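Local coordinates for protein putative sarcosine dimethylglycine methyltransferase (Galdieria sulphuraria, PDB 2O57) that probably transfers methyl groups from S-adenosylmethionine to sarcosine or dimethylglycine, at residues A[98-103]-A[153-158]. Sequence-based numbering, arbitrary orientation.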
ATOM      1  N   ARG A  98      17.155  15.497   1.435  1.00 12.57           N
ATOM      2  CA  ARG A  98      17.118  16.429   2.554  1.00 12.73           C
ATOM      3  C   ARG A  98      16.069  16.045   3.598  1.00 12.48           C
ATOM      4  O   ARG A  98      16.368  16.083   4.792  1.00 11.36           O
ATOM      5  CB  ARG A  98      16.937  17.887   2.101  1.00 12.87           C
ATOM      6  CG  ARG A  98      18.261  18.427   1.464  1.00 13.14           C
ATOM      7  CD  ARG A  98      18.126  19.867   0.968  1.00 11.83           C
ATOM      8  NE  ARG A  98      17.133  20.005  -0.117  1.00 12.64           N
ATOM      9  CZ  ARG A  98      17.365  19.809  -1.418  1.00 12.94           C
ATOM     10  NH1 ARG A  98      18.576  19.426  -1.830  1.00  8.97           N
ATOM     11  NH2 ARG A  98      16.361  20.009  -2.308  1.00 12.18           N
ATOM     12  N   PHE A  99      14.864  15.670   3.147  1.00 11.96           N
ATOM     13  CA  PHE A  99      13.797  15.152   4.050  1.00 12.38           C
ATOM     14  C   PHE A  99      14.291  13.962   4.919  1.00 13.22           C
ATOM     15  O   PHE A  99      14.142  13.961   6.151  1.00 13.30           O
ATOM     16  CB  PHE A  99      12.585  14.742   3.213  1.00 12.23           C
ATOM     17  CG  PHE A  99      11.528  13.972   3.967  1.00 12.93           C
ATOM     18  CD1 PHE A  99      10.575  14.649   4.721  1.00 14.54           C
ATOM     19  CD2 PHE A  99      11.468  12.581   3.896  1.00 12.94           C
ATOM     20  CE1 PHE A  99       9.587  13.946   5.414  1.00 16.99           C
ATOM     21  CE2 PHE A  99      10.472  11.856   4.571  1.00 12.07           C
ATOM     22  CZ  PHE A  99       9.531  12.535   5.319  1.00 14.97           C
ATOM     23  N   LEU A 100      14.895  12.964   4.282  1.00 12.53           N
ATOM     24  CA  LEU A 100      15.371  11.791   5.030  1.00 12.78           C
ATOM     25  C   LEU A 100      16.532  12.096   6.007  1.00 13.18           C
ATOM     26  O   LEU A 100      16.603  11.552   7.131  1.00 13.44           O
ATOM     27  CB  LEU A 100      15.752  10.684   4.044  1.00 12.71           C
ATOM     28  CG  LEU A 100      14.622  10.068   3.203  1.00 11.71           C
ATOM     29  CD1 LEU A 100      15.274   9.062   2.262  1.00 13.83           C
ATOM     30  CD2 LEU A 100      13.602   9.371   4.102  1.00 10.15           C
ATOM     31  N   VAL A 101      17.460  12.943   5.561  1.00 14.06           N
ATOM     32  CA  VAL A 101      18.603  13.326   6.385  1.00 15.11           C
ATOM     33  C   VAL A 101      18.098  14.085   7.642  1.00 15.23           C
ATOM     34  O   VAL A 101      18.462  13.713   8.766  1.00 15.75           O
ATOM     35  CB  VAL A 101      19.662  14.148   5.583  1.00 14.83           C
ATOM     36  CG1 VAL A 101      20.735  14.768   6.536  1.00 16.43           C
ATOM     37  CG2 VAL A 101      20.304  13.275   4.484  1.00 15.43           C
ATOM     38  N   ARG A 102      17.249  15.100   7.462  1.00 15.01           N
ATOM     39  CA  ARG A 102      16.727  15.864   8.616  1.00 15.73           C
ATOM     40  C   ARG A 102      15.905  14.961   9.554  1.00 15.63           C
ATOM     41  O   ARG A 102      15.929  15.151  10.772  1.00 15.02           O
ATOM     42  CB  ARG A 102      15.855  17.083   8.202  1.00 15.48           C
ATOM     43  CG  ARG A 102      16.508  18.142   7.273  1.00 15.92           C
ATOM     44  CD  ARG A 102      15.489  19.260   6.958  1.00 17.06           C
ATOM     45  NE  ARG A 102      15.879  20.194   5.889  1.00 17.92           N
ATOM     46  CZ  ARG A 102      16.716  21.201   6.099  1.00 19.34           C
ATOM     47  NH1 ARG A 102      17.230  21.363   7.307  1.00 24.76           N
ATOM     48  NH2 ARG A 102      17.039  22.045   5.128  1.00 19.82           N
ATOM     49  N   LYS A 103      15.184  13.988   8.996  1.00 14.72           N
ATOM     50  CA  LYS A 103      14.252  13.189   9.805  1.00 15.51           C
ATOM     51  C   LYS A 103      14.945  12.027  10.547  1.00 14.94           C
ATOM     52  O   LYS A 103      14.677  11.803  11.722  1.00 14.31           O
ATOM     53  CB  LYS A 103      13.080  12.660   8.953  1.00 15.44           C
ATOM     54  CG  LYS A 103      11.978  12.003   9.786  1.00 19.27           C
ATOM     55  CD  LYS A 103      10.735  11.802   8.972  1.00 23.87           C
ATOM     56  CE  LYS A 103       9.551  11.607   9.887  1.00 26.71           C
ATOM     57  NZ  LYS A 103       9.212  12.931  10.477  1.00 29.89           N
ATOM     58  N   PHE A 153      20.215   1.007   2.123  1.00 12.72           N
ATOM     59  CA  PHE A 153      18.900   1.176   1.505  1.00 12.73           C
ATOM     60  C   PHE A 153      18.973   2.012   0.222  1.00 12.08           C
ATOM     61  O   PHE A 153      19.944   2.757  -0.019  1.00 12.94           O
ATOM     62  CB  PHE A 153      17.863   1.779   2.492  1.00 12.11           C
ATOM     63  CG  PHE A 153      18.138   3.207   2.875  1.00 15.14           C
ATOM     64  CD1 PHE A 153      17.562   4.263   2.152  1.00 15.74           C
ATOM     65  CD2 PHE A 153      18.954   3.514   3.982  1.00 13.06           C
ATOM     66  CE1 PHE A 153      17.822   5.610   2.522  1.00 14.22           C
ATOM     67  CE2 PHE A 153      19.209   4.844   4.360  1.00 14.21           C
ATOM     68  CZ  PHE A 153      18.629   5.894   3.620  1.00 11.99           C
ATOM     69  N   ILE A 154      17.976   1.793  -0.626  1.00 11.11           N
ATOM     70  CA  ILE A 154      17.735   2.543  -1.853  1.00 10.71           C
ATOM     71  C   ILE A 154      16.308   3.125  -1.803  1.00 11.34           C
ATOM     72  O   ILE A 154      15.328   2.444  -1.409  1.00 11.23           O
ATOM     73  CB  ILE A 154      17.886   1.684  -3.135  1.00 11.14           C
ATOM     74  CG1 ILE A 154      19.314   1.203  -3.275  1.00 10.68           C
ATOM     75  CG2 ILE A 154      17.423   2.484  -4.422  1.00 11.01           C
ATOM     76  CD1 ILE A 154      19.545   0.123  -4.426  1.00  9.77           C
ATOM     77  N   TRP A 155      16.200   4.372  -2.250  1.00 10.64           N
ATOM     78  CA  TRP A 155      14.941   5.099  -2.319  1.00 11.25           C
ATOM     79  C   TRP A 155      14.840   5.561  -3.752  1.00 11.95           C
ATOM     80  O   TRP A 155      15.824   6.130  -4.297  1.00 11.22           O
ATOM     81  CB  TRP A 155      15.060   6.313  -1.403  1.00 11.63           C
ATOM     82  CG  TRP A 155      13.953   7.385  -1.436  1.00 11.35           C
ATOM     83  CD1 TRP A 155      13.808   8.413  -2.344  1.00 12.36           C
ATOM     84  CD2 TRP A 155      12.908   7.556  -0.470  1.00 12.56           C
ATOM     85  NE1 TRP A 155      12.737   9.221  -1.993  1.00 12.40           N
ATOM     86  CE2 TRP A 155      12.163   8.715  -0.851  1.00 13.40           C
ATOM     87  CE3 TRP A 155      12.536   6.856   0.691  1.00 14.51           C
ATOM     88  CZ2 TRP A 155      11.059   9.184  -0.113  1.00 12.22           C
ATOM     89  CZ3 TRP A 155      11.426   7.312   1.435  1.00 12.16           C
ATOM     90  CH2 TRP A 155      10.718   8.489   1.036  1.00 14.04           C
ATOM     91  N   SER A 156      13.691   5.321  -4.389  1.00 11.24           N
ATOM     92  CA  SER A 156      13.508   5.832  -5.760  1.00 12.34           C
ATOM     93  C   SER A 156      12.038   6.168  -5.998  1.00 12.54           C
ATOM     94  O   SER A 156      11.189   5.281  -6.016  1.00 13.22           O
ATOM     95  CB  SER A 156      13.999   4.781  -6.766  1.00 11.66           C
ATOM     96  OG  SER A 156      13.933   5.286  -8.088  1.00 13.42           O
ATOM     97  N   GLN A 157      11.739   7.430  -6.231  1.00 12.59           N
ATOM     98  CA  GLN A 157      10.353   7.863  -6.423  1.00 11.94           C
ATOM     99  C   GLN A 157      10.107   8.290  -7.863  1.00 11.69           C
ATOM    100  O   GLN A 157      10.671   9.306  -8.332  1.00 10.54           O
ATOM    101  CB  GLN A 157      10.041   9.022  -5.494  1.00 11.11           C
ATOM    102  CG  GLN A 157       9.891   8.608  -4.042  1.00 11.97           C
ATOM    103  CD  GLN A 157       9.660   9.836  -3.157  1.00 11.10           C
ATOM    104  OE1 GLN A 157      10.483  10.749  -3.107  1.00 10.89           O
ATOM    105  NE2 GLN A 157       8.552   9.858  -2.475  1.00 11.33           N
ATOM    106  N   ASP A 158       9.317   7.470  -8.555  1.00 11.54           N
ATOM    107  CA  ASP A 158       8.793   7.752  -9.913  1.00 11.64           C
ATOM    108  C   ASP A 158       9.893   7.902 -10.963  1.00 12.22           C
ATOM    109  O   ASP A 158       9.702   8.555 -11.972  1.00 12.52           O
ATOM    110  CB  ASP A 158       7.892   9.005  -9.890  1.00 11.20           C
ATOM    111  CG  ASP A 158       6.720   8.864  -8.897  1.00 11.05           C
ATOM    112  OD1 ASP A 158       6.453   7.724  -8.429  1.00 13.35           O
ATOM    113  OD2 ASP A 158       6.070   9.891  -8.619  1.00 10.98           O
TER
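Leu100 lays its CD1 methyl over one face of the Trp155 indole, 4.1 Å from the centroid of the six-membered ring and 23° off the ring normal, a CH-pi contact displaced toward the rim. Its second methyl, CD2, comes down beside it at 4.0 Å from Trp155 CZ3, so both branches of the leucine fork rest on the benzo part of the indole. CD1 also meets Phe153, two residues earlier on the strand, approaching CE1 at 4.3 Å. On Trp155, CG anti to the backbone N (chi1 171°) sets the indole where its face meets Leu100. Its NE1 makes a weak, bent hydrogen bond to Gln157 OE1 (2.9 Å, 133° at the hydrogen), while NE2 of the same amide bonds Asp67. Around this group, Ile108 of strand 107-112 touches both Leu100 and Phe153, and Leu70 of helix 59-76 packs on Trp155. The contact thus joins the helix following the first strand of a Rossmann-like methyltransferase sheet to the fourth strand, which pairs with strand 85-89. Across this buried interface cohesion is apolar, resting on dispersion and methyl-to-ring attraction, and the indole N-H has a weak partner, Gln157 OE1, within its own strand.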